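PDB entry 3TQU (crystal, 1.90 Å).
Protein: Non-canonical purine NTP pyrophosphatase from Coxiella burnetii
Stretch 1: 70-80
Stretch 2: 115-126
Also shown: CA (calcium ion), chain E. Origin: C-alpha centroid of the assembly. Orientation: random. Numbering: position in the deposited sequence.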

# COMPACT_ATOMS: atom_id res chain seq x y z
N ALA A 70 -1.87 5.17 10.97
CA ALA A 70 -0.46 5.10 11.32
C ALA A 70 0.40 5.37 10.09
O ALA A 70 -0.08 5.29 8.96
CB ALA A 70 -0.13 3.73 11.91
N ASP A 71 1.67 5.70 10.32
CA ASP A 71 2.59 5.87 9.20
C ASP A 71 3.92 5.22 9.52
O ASP A 71 4.26 5.00 10.68
CB ASP A 71 2.81 7.36 8.90
CG ASP A 71 3.97 7.95 9.69
OD1 ASP A 71 3.71 8.61 10.72
OD2 ASP A 71 5.13 7.75 9.29
N ASP A 72 4.67 4.90 8.47
CA ASP A 72 6.07 4.55 8.63
C ASP A 72 6.87 5.29 7.56
O ASP A 72 6.38 5.53 6.46
CB ASP A 72 6.30 3.04 8.53
CG ASP A 72 7.71 2.65 8.92
OD1 ASP A 72 8.35 3.45 9.62
OD2 ASP A 72 8.18 1.56 8.53
N SER A 73 8.09 5.67 7.90
CA SER A 73 8.89 6.50 7.02
C SER A 73 10.36 6.11 7.07
O SER A 73 10.80 5.44 8.00
CB SER A 73 8.74 7.97 7.41
OG SER A 73 9.22 8.18 8.73
N GLY A 74 11.11 6.55 6.07
CA GLY A 74 12.53 6.27 6.06
C GLY A 74 13.25 6.85 4.86
O GLY A 74 12.64 7.43 3.97
N LEU A 75 14.57 6.68 4.87
CA LEU A 75 15.43 7.14 3.80
C LEU A 75 15.89 5.92 3.02
O LEU A 75 16.31 4.93 3.62
CB LEU A 75 16.64 7.86 4.40
CG LEU A 75 17.68 8.42 3.44
CD1 LEU A 75 17.05 9.44 2.50
CD2 LEU A 75 18.83 9.04 4.23
N THR A 76 15.80 5.97 1.70
CA THR A 76 16.30 4.89 0.86
C THR A 76 17.39 5.43 -0.05
O THR A 76 17.21 6.46 -0.70
CB THR A 76 15.19 4.25 0.01
OG1 THR A 76 14.67 5.23 -0.90
CG2 THR A 76 14.07 3.73 0.89
N ILE A 77 18.52 4.74 -0.10
CA ILE A 77 19.65 5.19 -0.91
C ILE A 77 19.99 4.19 -2.01
O ILE A 77 20.30 3.03 -1.74
CB ILE A 77 20.88 5.47 -0.02
CG1 ILE A 77 20.53 6.55 1.01
CG2 ILE A 77 22.05 5.90 -0.88
CD1 ILE A 77 21.63 6.83 2.02
N ALA A 78 19.91 4.65 -3.25
CA ALA A 78 20.08 3.79 -4.42
C ALA A 78 21.35 2.95 -4.36
O ALA A 78 21.31 1.74 -4.55
CB ALA A 78 20.04 4.62 -5.70
N ALA A 79 22.48 3.60 -4.08
CA ALA A 79 23.77 2.91 -4.05
C ALA A 79 23.85 1.89 -2.93
O ALA A 79 24.72 1.02 -2.94
CB ALA A 79 24.91 3.91 -3.95
N LEU A 80 22.96 2.00 -1.95
CA LEU A 80 22.96 1.07 -0.82
C LEU A 80 21.77 0.11 -0.86
O LEU A 80 21.31 -0.36 0.17
CB LEU A 80 22.95 1.84 0.50
CG LEU A 80 24.12 2.81 0.72
CD1 LEU A 80 24.02 3.46 2.10
CD2 LEU A 80 25.44 2.08 0.56
N SER A 115 29.27 6.37 -7.66
CA SER A 115 29.01 7.76 -8.06
C SER A 115 27.56 8.19 -7.84
O SER A 115 27.27 9.38 -7.75
CB SER A 115 29.40 7.97 -9.52
OG SER A 115 28.68 7.09 -10.37
N ASP A 116 26.66 7.22 -7.76
CA ASP A 116 25.24 7.51 -7.59
C ASP A 116 24.92 7.87 -6.14
O ASP A 116 24.98 7.02 -5.26
CB ASP A 116 24.39 6.33 -8.04
CG ASP A 116 22.92 6.69 -8.18
OD1 ASP A 116 22.55 7.81 -7.78
OD2 ASP A 116 22.15 5.86 -8.70
N ARG A 117 24.57 9.13 -5.91
CA ARG A 117 24.22 9.60 -4.58
C ARG A 117 22.70 9.71 -4.44
O ARG A 117 22.20 10.29 -3.48
CB ARG A 117 24.84 10.98 -4.30
CG ARG A 117 26.33 11.08 -4.63
CD ARG A 117 27.21 10.52 -3.53
NE ARG A 117 27.10 11.29 -2.29
CZ ARG A 117 27.83 11.05 -1.20
NH1 ARG A 117 28.72 10.08 -1.20
NH2 ARG A 117 27.66 11.80 -0.11
N SER A 118 21.97 9.16 -5.41
CA SER A 118 20.52 9.26 -5.43
C SER A 118 19.89 8.67 -4.17
O SER A 118 20.34 7.64 -3.67
CB SER A 118 19.94 8.58 -6.67
OG SER A 118 20.36 9.25 -7.85
N ALA A 119 18.84 9.33 -3.68
CA ALA A 119 18.15 8.88 -2.48
C ALA A 119 16.73 9.41 -2.47
O ALA A 119 16.39 10.33 -3.22
CB ALA A 119 18.90 9.33 -1.23
N SER A 120 15.89 8.82 -1.64
CA SER A 120 14.50 9.25 -1.51
C SER A 120 14.02 9.09 -0.08
O SER A 120 14.40 8.14 0.60
CB SER A 120 13.60 8.45 -2.45
OG SER A 120 14.06 8.51 -3.78
N PHE A 121 13.22 10.04 0.37
CA PHE A 121 12.47 9.90 1.62
C PHE A 121 11.10 9.34 1.28
O PHE A 121 10.49 9.75 0.28
CB PHE A 121 12.28 11.26 2.30
CG PHE A 121 13.35 11.60 3.29
CD1 PHE A 121 13.59 10.79 4.39
CD2 PHE A 121 14.08 12.77 3.16
CE1 PHE A 121 14.56 11.11 5.31
CE2 PHE A 121 15.06 13.10 4.08
CZ PHE A 121 15.30 12.27 5.16
N HIS A 122 10.61 8.42 2.10
CA HIS A 122 9.30 7.83 1.89
C HIS A 122 8.43 7.99 3.13
O HIS A 122 8.91 7.83 4.25
CB HIS A 122 9.41 6.33 1.57
CG HIS A 122 10.13 6.04 0.29
ND1 HIS A 122 9.47 5.75 -0.88
CD2 HIS A 122 11.45 6.00 0.00
CE1 HIS A 122 10.36 5.54 -1.84
NE2 HIS A 122 11.57 5.69 -1.33
N CYS A 123 7.16 8.31 2.92
CA CYS A 123 6.18 8.29 3.99
C CYS A 123 4.96 7.51 3.55
O CYS A 123 4.31 7.87 2.56
CB CYS A 123 5.77 9.71 4.39
SG CYS A 123 4.44 9.73 5.62
N VAL A 124 4.64 6.44 4.27
CA VAL A 124 3.48 5.64 3.95
C VAL A 124 2.50 5.71 5.10
O VAL A 124 2.83 5.35 6.23
CB VAL A 124 3.85 4.17 3.68
CG1 VAL A 124 2.59 3.36 3.31
CG2 VAL A 124 4.88 4.07 2.57
N ILE A 125 1.29 6.19 4.80
CA ILE A 125 0.23 6.30 5.78
C ILE A 125 -0.80 5.21 5.52
O ILE A 125 -1.18 4.97 4.38
CB ILE A 125 -0.46 7.68 5.69
CG1 ILE A 125 0.54 8.78 6.04
CG2 ILE A 125 -1.69 7.75 6.59
CD1 ILE A 125 -0.01 10.19 5.88
N ALA A 126 -1.22 4.54 6.58
CA ALA A 126 -2.29 3.56 6.48
C ALA A 126 -3.44 3.96 7.38
O ALA A 126 -3.24 4.27 8.56
CB ALA A 126 -1.79 2.17 6.84
CA CA E . 9.49 3.27 11.91
O HOH W 1 10.39 1.53 10.14
O HOH W 2 10.50 5.33 10.67
O HOH W 3 15.93 5.59 -3.59
O HOH W 4 22.86 6.36 -3.82
O HOH W 5 11.82 3.55 13.07
O HOH W 6 7.82 5.06 12.49
O HOH W 7 9.63 4.35 14.33

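Strands 70-77 and 118-126 run antiparallel, their axes approaching to 4.7 Å, and together the two stretches bury 776 Å². The ladder is regular: hydrogen-bonded pairs Ala70–Ala126, Asp72–Val124, Gly74–His122 and Thr76–Ser120 alternate with non-hydrogen-bonded ones, so alternate side chains share a face. His122 (64 Å²) and Thr76 (59 Å²) are covered most, and both lie on the face of Asp72, Val124 and Ser120. His122 N donates to Gly74 O (2.9 Å), and Gly74 N returns the bond to His122 O (3.1 Å). Gly74 offers no side chain here, and the imidazole, with chi1 in the m well, extends beside the strand until its NE2 hydrogen-bonds Thr76 OG1 at 3.2 Å; either could be the donor. Both Thr76 OG1 and Gly74 O lie at the ring edge. His122 ND1 is satisfied elsewhere in the structure, so the buried ring leaves neither nitrogen unpaired. Thr76 is fixed by its backbone as well: its N donates to Ser120 O (2.8 Å), its O accepts from Ser120 N (2.9 Å), and OG1 also meets water 3 at 3.0 Å.

On the other face, Leu75 (55 Å²) supplies apolar packing. Its CD1 sits 4.1 Å from the Phe121 ring centroid, nearly on the ring normal, making a CH-pi contact, and also reaches Ala119 CB at 4.2 Å. The small methyl of Ala119 receives Ile77 CG1 too, at 3.9 Å.

Past the last bridged pair, Ile77 with Ala119, Ala78 N donates to Ser118 O (3.0 Å), and water 4 joins Ala79 N (2.8 Å) to Asp116 O (2.6 Å) and Ser118 O (2.8 Å). Asp116 OD1 steadies this turn by accepting from Ser118 N (2.8 Å) and Ser118 OG (2.6 Å). Asp72 pairs with Val124 through its backbone, while its carboxylate leads away and OD1 binds the calcium ion CA at 2.6 Å.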